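Local coordinates for protein quinoline 2-oxidoreductase large subunit (Pseudomonas putida, PDB 1T3Q) that binds the molybdenum-pterin cytosine dinucleotide cofactor of a molybdenum hydroxylase that oxidises quinoline at carbon 2, at residues D174-I179 with F312-N317; M302-D307 with T384-A389; L345-V350 with V462-T467. All blocks are in the same frame, centred on the assembly; numbering follows the deposited sequence.

Contact 1 of 3, residues D174-I179 with F312-N317; sequences DELAPI and FLALEN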
ATOM      1  N   ASP B 174      46.227  -4.059  34.869  1.00 27.47           N
ATOM      2  CA  ASP B 174      47.595  -3.761  35.288  1.00 28.00           C
ATOM      3  C   ASP B 174      47.585  -3.226  36.720  1.00 28.38           C
ATOM      4  O   ASP B 174      46.593  -2.651  37.170  1.00 28.32           O
ATOM      5  CB  ASP B 174      48.220  -2.717  34.356  1.00 26.91           C
ATOM      6  CG  ASP B 174      48.419  -3.238  32.947  1.00 28.13           C
ATOM      7  OD1 ASP B 174      48.481  -2.414  32.011  1.00 24.63           O
ATOM      8  OD2 ASP B 174      48.523  -4.475  32.775  1.00 28.48           O
ATOM      9  N   GLU B 175      48.689  -3.430  37.433  1.00 28.05           N
ATOM     10  CA  GLU B 175      48.824  -2.954  38.807  1.00 28.73           C
ATOM     11  C   GLU B 175      49.175  -1.472  38.724  1.00 27.45           C
ATOM     12  O   GLU B 175      50.264  -1.112  38.275  1.00 27.51           O
ATOM     13  CB  GLU B 175      49.937  -3.731  39.518  1.00 31.57           C
ATOM     14  CG  GLU B 175      50.196  -3.314  40.960  1.00 36.33           C
ATOM     15  CD  GLU B 175      48.926  -3.262  41.789  1.00 40.25           C
ATOM     16  OE1 GLU B 175      48.245  -2.210  41.784  1.00 39.67           O
ATOM     17  OE2 GLU B 175      48.603  -4.280  42.439  1.00 43.20           O
ATOM     18  N   LEU B 176      48.259  -0.610  39.159  1.00 24.88           N
ATOM     19  CA  LEU B 176      48.488   0.829  39.070  1.00 24.44           C
ATOM     20  C   LEU B 176      48.777   1.569  40.372  1.00 24.08           C
ATOM     21  O   LEU B 176      49.269   2.696  40.339  1.00 23.91           O
ATOM     22  CB  LEU B 176      47.293   1.497  38.377  1.00 22.95           C
ATOM     23  CG  LEU B 176      46.818   0.903  37.049  1.00 23.07           C
ATOM     24  CD1 LEU B 176      45.730   1.805  36.467  1.00 22.02           C
ATOM     25  CD2 LEU B 176      47.984   0.775  36.071  1.00 22.69           C
ATOM     26  N   ALA B 177      48.468   0.954  41.511  1.00 24.81           N
ATOM     27  CA  ALA B 177      48.698   1.606  42.799  1.00 25.43           C
ATOM     28  C   ALA B 177      50.089   2.230  42.901  1.00 26.45           C
ATOM     29  O   ALA B 177      50.228   3.410  43.234  1.00 26.71           O
ATOM     30  CB  ALA B 177      48.476   0.615  43.944  1.00 26.51           C
ATOM     31  N   PRO B 178      51.144   1.451  42.619  1.00 26.30           N
ATOM     32  CA  PRO B 178      52.483   2.039  42.711  1.00 25.65           C
ATOM     33  C   PRO B 178      52.714   3.182  41.722  1.00 24.06           C
ATOM     34  O   PRO B 178      53.486   4.097  42.000  1.00 23.29           O
ATOM     35  CB  PRO B 178      53.407   0.845  42.473  1.00 27.31           C
ATOM     36  CG  PRO B 178      52.569  -0.082  41.639  1.00 30.30           C
ATOM     37  CD  PRO B 178      51.215   0.020  42.285  1.00 27.09           C
ATOM     38  N   ILE B 179      52.049   3.142  40.573  1.00 23.26           N
ATOM     39  CA  ILE B 179      52.219   4.214  39.598  1.00 23.02           C
ATOM     40  C   ILE B 179      51.589   5.504  40.130  1.00 24.10           C
ATOM     41  O   ILE B 179      52.208   6.567  40.091  1.00 24.87           O
ATOM     42  CB  ILE B 179      51.595   3.842  38.228  1.00 22.05           C
ATOM     43  CG1 ILE B 179      52.340   2.644  37.635  1.00 19.68           C
ATOM     44  CG2 ILE B 179      51.664   5.038  37.280  1.00 22.56           C
ATOM     45  CD1 ILE B 179      51.797   2.144  36.296  1.00 19.31           C
ATOM     46  N   PHE B 312      51.190  10.517  29.796  1.00 23.08           N
ATOM     47  CA  PHE B 312      50.325   9.625  30.561  1.00 22.44           C
ATOM     48  C   PHE B 312      51.029   8.326  30.919  1.00 22.45           C
ATOM     49  O   PHE B 312      51.537   7.622  30.048  1.00 22.65           O
ATOM     50  CB  PHE B 312      49.049   9.300  29.776  1.00 22.02           C
ATOM     51  CG  PHE B 312      48.279  10.510  29.330  1.00 22.25           C
ATOM     52  CD1 PHE B 312      48.339  11.700  30.051  1.00 21.93           C
ATOM     53  CD2 PHE B 312      47.473  10.452  28.197  1.00 23.59           C
ATOM     54  CE1 PHE B 312      47.605  12.818  29.647  1.00 24.28           C
ATOM     55  CE2 PHE B 312      46.733  11.564  27.782  1.00 23.46           C
ATOM     56  CZ  PHE B 312      46.800  12.748  28.509  1.00 23.24           C
ATOM     57  N   LEU B 313      51.041   8.004  32.207  1.00 21.93           N
ATOM     58  CA  LEU B 313      51.688   6.788  32.686  1.00 20.69           C
ATOM     59  C   LEU B 313      50.686   5.674  32.955  1.00 21.30           C
ATOM     60  O   LEU B 313      51.020   4.488  32.863  1.00 20.15           O
ATOM     61  CB  LEU B 313      52.462   7.084  33.969  1.00 20.63           C
ATOM     62  CG  LEU B 313      53.548   8.152  33.862  1.00 21.38           C
ATOM     63  CD1 LEU B 313      54.195   8.352  35.232  1.00 20.74           C
ATOM     64  CD2 LEU B 313      54.586   7.732  32.823  1.00 21.48           C
ATOM     65  N   ALA B 314      49.458   6.052  33.290  1.00 18.18           N
ATOM     66  CA  ALA B 314      48.435   5.059  33.583  1.00 19.13           C
ATOM     67  C   ALA B 314      47.039   5.649  33.634  1.00 19.80           C
ATOM     68  O   ALA B 314      46.852   6.820  33.962  1.00 19.88           O
ATOM     69  CB  ALA B 314      48.744   4.379  34.912  1.00 18.44           C
ATOM     70  N   LEU B 315      46.060   4.818  33.304  1.00 19.34           N
ATOM     71  CA  LEU B 315      44.667   5.229  33.355  1.00 19.76           C
ATOM     72  C   LEU B 315      43.871   4.124  34.026  1.00 19.75           C
ATOM     73  O   LEU B 315      43.912   2.961  33.616  1.00 18.97           O
ATOM     74  CB  LEU B 315      44.116   5.495  31.953  1.00 18.36           C
ATOM     75  CG  LEU B 315      42.657   5.977  31.913  1.00 22.79           C
ATOM     76  CD1 LEU B 315      42.382   6.686  30.604  1.00 23.12           C
ATOM     77  CD2 LEU B 315      41.711   4.797  32.086  1.00 22.16           C
ATOM     78  N   GLU B 316      43.146   4.496  35.066  1.00 20.67           N
ATOM     79  CA  GLU B 316      42.320   3.547  35.794  1.00 21.30           C
ATOM     80  C   GLU B 316      40.865   3.982  35.658  1.00 20.44           C
ATOM     81  O   GLU B 316      40.565   5.173  35.739  1.00 20.08           O
ATOM     82  CB  GLU B 316      42.737   3.542  37.261  1.00 23.86           C
ATOM     83  CG  GLU B 316      41.911   2.652  38.158  1.00 31.39           C
ATOM     84  CD  GLU B 316      42.551   2.478  39.523  1.00 37.03           C
ATOM     85  OE1 GLU B 316      42.930   3.501  40.137  1.00 39.61           O
ATOM     86  OE2 GLU B 316      42.675   1.320  39.979  1.00 40.69           O
ATOM     87  N   ASN B 317      39.966   3.030  35.431  1.00 20.14           N
ATOM     88  CA  ASN B 317      38.552   3.374  35.316  1.00 21.76           C
ATOM     89  C   ASN B 317      37.620   2.262  35.750  1.00 21.02           C
ATOM     90  O   ASN B 317      37.667   1.150  35.227  1.00 23.75           O
ATOM     91  CB  ASN B 317      38.191   3.773  33.883  1.00 19.46           C
ATOM     92  CG  ASN B 317      36.788   4.379  33.783  1.00 20.33           C
ATOM     93  OD1 ASN B 317      35.994   4.006  32.920  1.00 23.13           O
ATOM     94  ND2 ASN B 317      36.491   5.326  34.664  1.00 16.44           N
TER
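Leu176 lays its CD1 methyl over one face of the peptide unit joining Leu315 to Glu316, with CD1 3.6 Å from Leu315 O. The flat group met at this interface is thus a backbone amide rather than an aromatic ring. The Glu175 carboxylate lies apart from the interface and serves the helix start instead: its OE1 accepts from Ala177 N at 3.2 Å, on the anti side and 18° out of the carboxylate plane. This bond caps the turn leading into the helix, consistent with a defined placement of Leu176, which lies between the two residues. Glu316 takes part through the base of its extended side chain; its CB lies 3.6 Å from Leu176 CD1, and the two side chains run past each other in opposite senses.

The rest is aliphatic and converges on one methyl group. Ala314 CB receives Leu176 CD2 at 3.9 Å and Ile179 CG2 at 3.8 Å, from two residues three positions apart, one in the turn before the helix and one within it. Ile179 has CG2 anti to its backbone N (chi1 -64° for CG1), which sends that methyl to the strand, where it also meets Leu313 CB at 4.0 Å. That Leu313 and Ala314 both point toward the helix follows from a classic beta bulge, in which the two residues together face Ala305.

The start of helix 177-182 therefore packs on one face of a mixed sheet. Strand 312-322 runs between strand 298-306, antiparallel to it, and strand 352-360, parallel to it. Leu176 and Ile179 reach beyond the central strand to Ala352, and Ile179 also touches Ala305, so the helix and the turn before it touch three neighbouring strands.

Contact 2 of 3, residues M302-D307 with T384-A389; sequences MGLAFD and TLIDRA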
ATOM      1  N   MET B 302      37.422   7.503  37.495  1.00 20.26           N
ATOM      2  CA  MET B 302      38.628   7.504  36.690  1.00 20.36           C
ATOM      3  C   MET B 302      39.820   8.183  37.340  1.00 20.93           C
ATOM      4  O   MET B 302      39.677   9.147  38.092  1.00 22.40           O
ATOM      5  CB  MET B 302      38.326   8.172  35.345  1.00 21.25           C
ATOM      6  CG  MET B 302      39.414   8.015  34.297  1.00 23.01           C
ATOM      7  SD  MET B 302      38.954   8.814  32.741  1.00 21.72           S
ATOM      8  CE  MET B 302      37.849   7.619  32.052  1.00 21.11           C
ATOM      9  N   GLY B 303      41.003   7.657  37.037  1.00 21.38           N
ATOM     10  CA  GLY B 303      42.230   8.213  37.571  1.00 20.04           C
ATOM     11  C   GLY B 303      43.262   8.223  36.463  1.00 19.42           C
ATOM     12  O   GLY B 303      43.349   7.276  35.686  1.00 20.71           O
ATOM     13  N   LEU B 304      44.029   9.303  36.374  1.00 20.43           N
ATOM     14  CA  LEU B 304      45.061   9.433  35.356  1.00 20.25           C
ATOM     15  C   LEU B 304      46.372   9.824  36.021  1.00 19.44           C
ATOM     16  O   LEU B 304      46.431  10.787  36.779  1.00 20.42           O
ATOM     17  CB  LEU B 304      44.663  10.501  34.332  1.00 21.22           C
ATOM     18  CG  LEU B 304      45.637  10.815  33.192  1.00 22.98           C
ATOM     19  CD1 LEU B 304      45.790   9.601  32.287  1.00 22.72           C
ATOM     20  CD2 LEU B 304      45.105  12.003  32.387  1.00 24.99           C
ATOM     21  N   ALA B 305      47.418   9.055  35.751  1.00 20.72           N
ATOM     22  CA  ALA B 305      48.736   9.329  36.311  1.00 20.56           C
ATOM     23  C   ALA B 305      49.596   9.843  35.164  1.00 20.43           C
ATOM     24  O   ALA B 305      49.474   9.364  34.042  1.00 20.85           O
ATOM     25  CB  ALA B 305      49.334   8.054  36.895  1.00 21.69           C
ATOM     26  N   PHE B 306      50.458  10.816  35.440  1.00 20.93           N
ATOM     27  CA  PHE B 306      51.307  11.378  34.397  1.00 21.69           C
ATOM     28  C   PHE B 306      52.641  11.876  34.938  1.00 21.39           C
ATOM     29  O   PHE B 306      52.778  12.138  36.130  1.00 21.62           O
ATOM     30  CB  PHE B 306      50.556  12.508  33.682  1.00 21.07           C
ATOM     31  CG  PHE B 306      49.949  13.525  34.613  1.00 20.40           C
ATOM     32  CD1 PHE B 306      50.649  14.670  34.970  1.00 20.31           C
ATOM     33  CD2 PHE B 306      48.672  13.330  35.136  1.00 20.54           C
ATOM     34  CE1 PHE B 306      50.085  15.614  35.834  1.00 20.89           C
ATOM     35  CE2 PHE B 306      48.102  14.262  35.998  1.00 21.53           C
ATOM     36  CZ  PHE B 306      48.807  15.407  36.348  1.00 19.89           C
ATOM     37  N   ASP B 307      53.629  12.008  34.059  1.00 22.88           N
ATOM     38  CA  ASP B 307      54.935  12.475  34.493  1.00 25.02           C
ATOM     39  C   ASP B 307      55.045  13.998  34.417  1.00 25.80           C
ATOM     40  O   ASP B 307      54.096  14.679  34.017  1.00 25.33           O
ATOM     41  CB  ASP B 307      56.052  11.783  33.689  1.00 25.56           C
ATOM     42  CG  ASP B 307      56.153  12.266  32.249  1.00 27.83           C
ATOM     43  OD1 ASP B 307      56.882  11.612  31.468  1.00 27.29           O
ATOM     44  OD2 ASP B 307      55.539  13.291  31.889  1.00 27.26           O
ATOM     45  N   THR B 384      38.109  15.633  30.486  1.00 17.25           N
ATOM     46  CA  THR B 384      38.048  16.583  31.589  1.00 19.10           C
ATOM     47  C   THR B 384      39.283  16.440  32.480  1.00 19.46           C
ATOM     48  O   THR B 384      39.841  17.432  32.945  1.00 19.61           O
ATOM     49  CB  THR B 384      36.765  16.378  32.432  1.00 21.91           C
ATOM     50  OG1 THR B 384      35.620  16.744  31.648  1.00 22.37           O
ATOM     51  CG2 THR B 384      36.797  17.240  33.689  1.00 22.26           C
ATOM     52  N   LEU B 385      39.713  15.205  32.712  1.00 18.69           N
ATOM     53  CA  LEU B 385      40.895  14.963  33.537  1.00 18.47           C
ATOM     54  C   LEU B 385      42.158  15.397  32.800  1.00 17.60           C
ATOM     55  O   LEU B 385      43.105  15.889  33.411  1.00 18.45           O
ATOM     56  CB  LEU B 385      40.989  13.482  33.908  1.00 17.16           C
ATOM     57  CG  LEU B 385      39.927  12.985  34.892  1.00 18.49           C
ATOM     58  CD1 LEU B 385      40.133  11.496  35.169  1.00 19.90           C
ATOM     59  CD2 LEU B 385      40.022  13.775  36.186  1.00 18.68           C
ATOM     60  N   ILE B 386      42.169  15.217  31.484  1.00 18.56           N
ATOM     61  CA  ILE B 386      43.317  15.615  30.678  1.00 18.96           C
ATOM     62  C   ILE B 386      43.506  17.132  30.766  1.00 20.99           C
ATOM     63  O   ILE B 386      44.633  17.620  30.903  1.00 21.47           O
ATOM     64  CB  ILE B 386      43.133  15.178  29.208  1.00 19.73           C
ATOM     65  CG1 ILE B 386      43.277  13.654  29.113  1.00 18.64           C
ATOM     66  CG2 ILE B 386      44.136  15.894  28.310  1.00 20.17           C
ATOM     67  CD1 ILE B 386      43.079  13.085  27.717  1.00 18.14           C
ATOM     68  N   ASP B 387      42.403  17.876  30.694  1.00 19.80           N
ATOM     69  CA  ASP B 387      42.459  19.332  30.792  1.00 20.17           C
ATOM     70  C   ASP B 387      42.932  19.741  32.182  1.00 20.01           C
ATOM     71  O   ASP B 387      43.666  20.717  32.337  1.00 21.12           O
ATOM     72  CB  ASP B 387      41.078  19.959  30.544  1.00 20.92           C
ATOM     73  CG  ASP B 387      40.801  20.226  29.070  1.00 26.34           C
ATOM     74  OD1 ASP B 387      39.794  20.913  28.772  1.00 29.34           O
ATOM     75  OD2 ASP B 387      41.571  19.762  28.207  1.00 27.00           O
ATOM     76  N   ARG B 388      42.496  19.000  33.195  1.00 19.46           N
ATOM     77  CA  ARG B 388      42.875  19.291  34.570  1.00 20.72           C
ATOM     78  C   ARG B 388      44.367  19.043  34.764  1.00 21.11           C
ATOM     79  O   ARG B 388      45.042  19.788  35.474  1.00 21.42           O
ATOM     80  CB  ARG B 388      42.085  18.411  35.539  1.00 20.03           C
ATOM     81  CG  ARG B 388      42.258  18.790  37.000  1.00 19.25           C
ATOM     82  CD  ARG B 388      41.454  17.866  37.898  1.00 21.49           C
ATOM     83  NE  ARG B 388      40.030  17.893  37.569  1.00 18.11           N
ATOM     84  CZ  ARG B 388      39.141  17.021  38.033  1.00 21.31           C
ATOM     85  NH1 ARG B 388      37.867  17.121  37.682  1.00 19.90           N
ATOM     86  NH2 ARG B 388      39.527  16.041  38.843  1.00 19.15           N
ATOM     87  N   ALA B 389      44.871  17.986  34.139  1.00 20.52           N
ATOM     88  CA  ALA B 389      46.287  17.650  34.234  1.00 21.07           C
ATOM     89  C   ALA B 389      47.098  18.756  33.576  1.00 20.94           C
ATOM     90  O   ALA B 389      48.138  19.163  34.083  1.00 20.71           O
ATOM     91  CB  ALA B 389      46.558  16.318  33.542  1.00 21.88           C
TER
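Phe306 and Ala389 form the tight end of this helix-on-sheet contact: Ala389 CB sits over one face of the Phe306 ring, 3.9 Å from its centroid and 25° off the normal, a CH-pi contact displaced toward CE2 and CZ. A chi1 of 50° puts Phe306 CG between the backbone N and the carbonyl carbon, the crowded position. The axes of strand 302-306 and helix 384-389 approach to 9.3 Å, their N-to-C directions 36° apart, and the second close point lies toward the N-terminal ends of both. Here Met302 wraps a single methyl: Leu385 CD1 lies 3.7 Å from Met302 CG and 3.8 Å from SD, while Met302 O is also near it.

Between these points the fit is looser. Leu304 CD2 comes no closer than 4.1 Å to Ile386 CG1, and that approach is oblique. The partly exposed side of the helix belongs to Arg388, whose guanidinium has Leu385 CD2 over one face, toward the rim. At this polar border its NH1 forms a salt bridge with Glu769, and its NH2 a weak hydrogen bond to Arg188 O of the same sheet.

Everything that meets across the interface is buried and the side-chain contacts are apolar. Ala389 N bonds to Leu385 O within the helix, and the backbones of Met302 and Leu304 bond to strand 185-193. Cohesion between the two segments consequently rests on dispersion, the CH-pi contact and hydrophobic burial.

Contact 3 of 3, residues L345-V350 with V462-T467; sequences LGVYKV and VFNEVT. Unlike the reference sequence in segment 462-467: Glu465 (reference Asp), Val466 (reference Cys).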
ATOM      1  N   LEU B 345      40.766   4.487  26.022  1.00 18.63           N
ATOM      2  CA  LEU B 345      42.041   5.160  25.776  1.00 20.44           C
ATOM      3  C   LEU B 345      41.927   6.138  24.620  1.00 20.78           C
ATOM      4  O   LEU B 345      42.800   6.982  24.410  1.00 20.01           O
ATOM      5  CB  LEU B 345      43.143   4.144  25.466  1.00 20.61           C
ATOM      6  CG  LEU B 345      43.423   3.145  26.589  1.00 21.30           C
ATOM      7  CD1 LEU B 345      44.568   2.227  26.187  1.00 21.38           C
ATOM      8  CD2 LEU B 345      43.761   3.904  27.858  1.00 20.73           C
ATOM      9  N   GLY B 346      40.842   6.006  23.870  1.00 21.81           N
ATOM     10  CA  GLY B 346      40.621   6.879  22.740  1.00 22.13           C
ATOM     11  C   GLY B 346      41.804   7.008  21.797  1.00 21.67           C
ATOM     12  O   GLY B 346      42.316   6.031  21.255  1.00 20.25           O
ATOM     13  N   VAL B 347      42.253   8.242  21.641  1.00 21.71           N
ATOM     14  CA  VAL B 347      43.328   8.600  20.730  1.00 22.55           C
ATOM     15  C   VAL B 347      44.735   8.626  21.348  1.00 22.38           C
ATOM     16  O   VAL B 347      45.721   8.916  20.661  1.00 20.67           O
ATOM     17  CB  VAL B 347      42.966   9.991  20.142  1.00 25.76           C
ATOM     18  CG1 VAL B 347      43.964  11.039  20.549  1.00 25.82           C
ATOM     19  CG2 VAL B 347      42.786   9.893  18.669  1.00 27.46           C
ATOM     20  N   TYR B 348      44.830   8.275  22.627  1.00 20.24           N
ATOM     21  CA  TYR B 348      46.091   8.366  23.348  1.00 20.84           C
ATOM     22  C   TYR B 348      46.877   7.096  23.625  1.00 21.07           C
ATOM     23  O   TYR B 348      46.338   5.994  23.625  1.00 21.58           O
ATOM     24  CB  TYR B 348      45.828   9.077  24.674  1.00 19.56           C
ATOM     25  CG  TYR B 348      44.966  10.314  24.525  1.00 20.37           C
ATOM     26  CD1 TYR B 348      45.520  11.535  24.145  1.00 20.45           C
ATOM     27  CD2 TYR B 348      43.588  10.253  24.739  1.00 20.03           C
ATOM     28  CE1 TYR B 348      44.721  12.670  23.985  1.00 20.31           C
ATOM     29  CE2 TYR B 348      42.782  11.376  24.581  1.00 18.88           C
ATOM     30  CZ  TYR B 348      43.353  12.580  24.205  1.00 19.90           C
ATOM     31  OH  TYR B 348      42.551  13.689  24.049  1.00 19.67           O
ATOM     32  N   LYS B 349      48.168   7.285  23.875  1.00 21.80           N
ATOM     33  CA  LYS B 349      49.068   6.192  24.197  1.00 22.45           C
ATOM     34  C   LYS B 349      49.217   6.152  25.719  1.00 21.77           C
ATOM     35  O   LYS B 349      49.797   7.051  26.323  1.00 22.78           O
ATOM     36  CB  LYS B 349      50.426   6.411  23.517  1.00 22.65           C
ATOM     37  CG  LYS B 349      50.353   6.350  21.992  1.00 23.37           C
ATOM     38  CD  LYS B 349      51.723   6.430  21.322  1.00 24.23           C
ATOM     39  CE  LYS B 349      52.335   7.815  21.421  1.00 25.10           C
ATOM     40  NZ  LYS B 349      53.637   7.892  20.688  1.00 25.45           N
ATOM     41  N   VAL B 350      48.657   5.114  26.332  1.00 22.47           N
ATOM     42  CA  VAL B 350      48.710   4.929  27.781  1.00 22.61           C
ATOM     43  C   VAL B 350      49.194   3.498  27.992  1.00 22.70           C
ATOM     44  O   VAL B 350      48.451   2.546  27.767  1.00 23.50           O
ATOM     45  CB  VAL B 350      47.308   5.099  28.420  1.00 23.43           C
ATOM     46  CG1 VAL B 350      47.421   5.058  29.936  1.00 22.85           C
ATOM     47  CG2 VAL B 350      46.683   6.417  27.965  1.00 22.88           C
ATOM     48  N   VAL B 462      39.180  15.655  22.065  1.00 19.45           N
ATOM     49  CA  VAL B 462      39.712  15.035  20.859  1.00 17.65           C
ATOM     50  C   VAL B 462      39.280  13.575  20.900  1.00 18.15           C
ATOM     51  O   VAL B 462      39.392  12.920  21.938  1.00 18.85           O
ATOM     52  CB  VAL B 462      41.248  15.137  20.819  1.00 19.53           C
ATOM     53  CG1 VAL B 462      41.785  14.435  19.581  1.00 19.50           C
ATOM     54  CG2 VAL B 462      41.663  16.611  20.824  1.00 17.49           C
ATOM     55  N   PHE B 463      38.792  13.062  19.776  1.00 18.55           N
ATOM     56  CA  PHE B 463      38.309  11.689  19.745  1.00 19.48           C
ATOM     57  C   PHE B 463      38.619  10.912  18.474  1.00 19.56           C
ATOM     58  O   PHE B 463      39.081  11.457  17.469  1.00 19.04           O
ATOM     59  CB  PHE B 463      36.781  11.679  19.897  1.00 18.35           C
ATOM     60  CG  PHE B 463      36.053  12.103  18.642  1.00 19.78           C
ATOM     61  CD1 PHE B 463      35.954  13.449  18.299  1.00 19.47           C
ATOM     62  CD2 PHE B 463      35.558  11.150  17.756  1.00 19.14           C
ATOM     63  CE1 PHE B 463      35.380  13.839  17.090  1.00 17.99           C
ATOM     64  CE2 PHE B 463      34.985  11.529  16.543  1.00 20.16           C
ATOM     65  CZ  PHE B 463      34.898  12.882  16.209  1.00 18.57           C
ATOM     66  N   ASN B 464      38.349   9.612  18.551  1.00 18.51           N
ATOM     67  CA  ASN B 464      38.447   8.710  17.417  1.00 19.26           C
ATOM     68  C   ASN B 464      37.149   7.931  17.638  1.00 19.53           C
ATOM     69  O   ASN B 464      36.580   7.993  18.731  1.00 19.14           O
ATOM     70  CB  ASN B 464      39.728   7.850  17.456  1.00 19.46           C
ATOM     71  CG  ASN B 464      39.654   6.683  18.414  1.00 23.11           C
ATOM     72  OD1 ASN B 464      38.834   6.651  19.328  1.00 24.50           O
ATOM     73  ND2 ASN B 464      40.542   5.714  18.215  1.00 21.28           N
ATOM     74  N   GLU B 465      36.659   7.235  16.622  1.00 18.72           N
ATOM     75  CA  GLU B 465      35.386   6.540  16.747  1.00 20.69           C
ATOM     76  C   GLU B 465      35.295   5.340  15.813  1.00 18.71           C
ATOM     77  O   GLU B 465      35.726   5.413  14.662  1.00 16.86           O
ATOM     78  CB  GLU B 465      34.265   7.544  16.415  1.00 20.55           C
ATOM     79  CG  GLU B 465      32.899   6.959  16.106  1.00 24.50           C
ATOM     80  CD  GLU B 465      31.945   7.992  15.492  1.00 25.82           C
ATOM     81  OE1 GLU B 465      30.747   7.680  15.346  1.00 27.89           O
ATOM     82  OE2 GLU B 465      32.392   9.107  15.145  1.00 26.28           O
ATOM     83  N   VAL B 466      34.737   4.236  16.304  1.00 18.68           N
ATOM     84  CA  VAL B 466      34.577   3.063  15.452  1.00 18.24           C
ATOM     85  C   VAL B 466      33.327   3.279  14.604  1.00 20.22           C
ATOM     86  O   VAL B 466      32.253   3.573  15.135  1.00 20.61           O
ATOM     87  CB  VAL B 466      34.427   1.758  16.285  1.00 19.68           C
ATOM     88  CG1 VAL B 466      35.717   1.491  17.058  1.00 19.41           C
ATOM     89  CG2 VAL B 466      33.244   1.861  17.234  1.00 19.32           C
ATOM     90  N   THR B 467      33.473   3.159  13.285  1.00 20.47           N
ATOM     91  CA  THR B 467      32.346   3.343  12.370  1.00 20.89           C
ATOM     92  C   THR B 467      32.211   2.139  11.445  1.00 21.85           C
ATOM     93  O   THR B 467      33.039   1.226  11.488  1.00 21.89           O
ATOM     94  CB  THR B 467      32.512   4.620  11.506  1.00 21.43           C
ATOM     95  OG1 THR B 467      33.583   4.442  10.570  1.00 21.85           O
ATOM     96  CG2 THR B 467      32.817   5.815  12.384  1.00 20.03           C
TER
HETATM   97  O   HOH W   1      40.327  10.333  22.382  1.00 19.14           O
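Val347, third residue of a type II' beta turn from Leu345 to Tyr348, packs on Val462 and Asn464 of strand 454-467, an outermost strand of its sheet within this chain. Tyr348 N closes the turn on Leu345 O. Val347, Val462 and Asn464 bury the most surface. The branches of Val347 divide the work: CG1 meets Val462 CG1 obliquely at 4.1 Å, while CG2 meets Asn464 CB at 3.9 Å as the two side chains pass in opposite directions. On its own side of the contact, Val347 CG1 also stands over the centre of the Tyr348 ring, so the ring backs the valine.

The Asn464 amide approaches the peptide after Gly346, with ND2 3.5 Å from Gly346 O; its hydrogen-bond partner is instead Gln419. Tyr348 OH lies 3.8 Å from Val462 CB and bonds to Glu383, whose carboxylate also accepts from Val462 N. A residue of helix 375-393 thereby clasps both segments.

The contact joins the two sequence ranges assigned to cofactor binding; the Phe463 side chain is about 10 Å from the bound pterin cytosine dinucleotide. One water bridges the segments, accepting from Val347 N at 2.9 Å and donating to Val462 O at 2.8 Å.

Overall arrangement
Contacts 1 and 2 have centres 11 Å apart and share the hairpin of strands 298-306 and 312-322: helix 177-182 lies on one face of that sheet and helix 375-393 on the other. Contact 3 is 18 Å from contact 1 and 15 Å from contact 2, nearer the chain's centre. Ile386 CD1 touches Tyr348 CZ, and Phe312 and Val350 bridge contacts 1 and 3, making the three continuous. Along the chain, contact 2 alternates with each of the others, whereas contact 1 closes before contact 3 opens. The sheet with its two helices is thus connected, through segment 345-350, to the second cofactor-binding range.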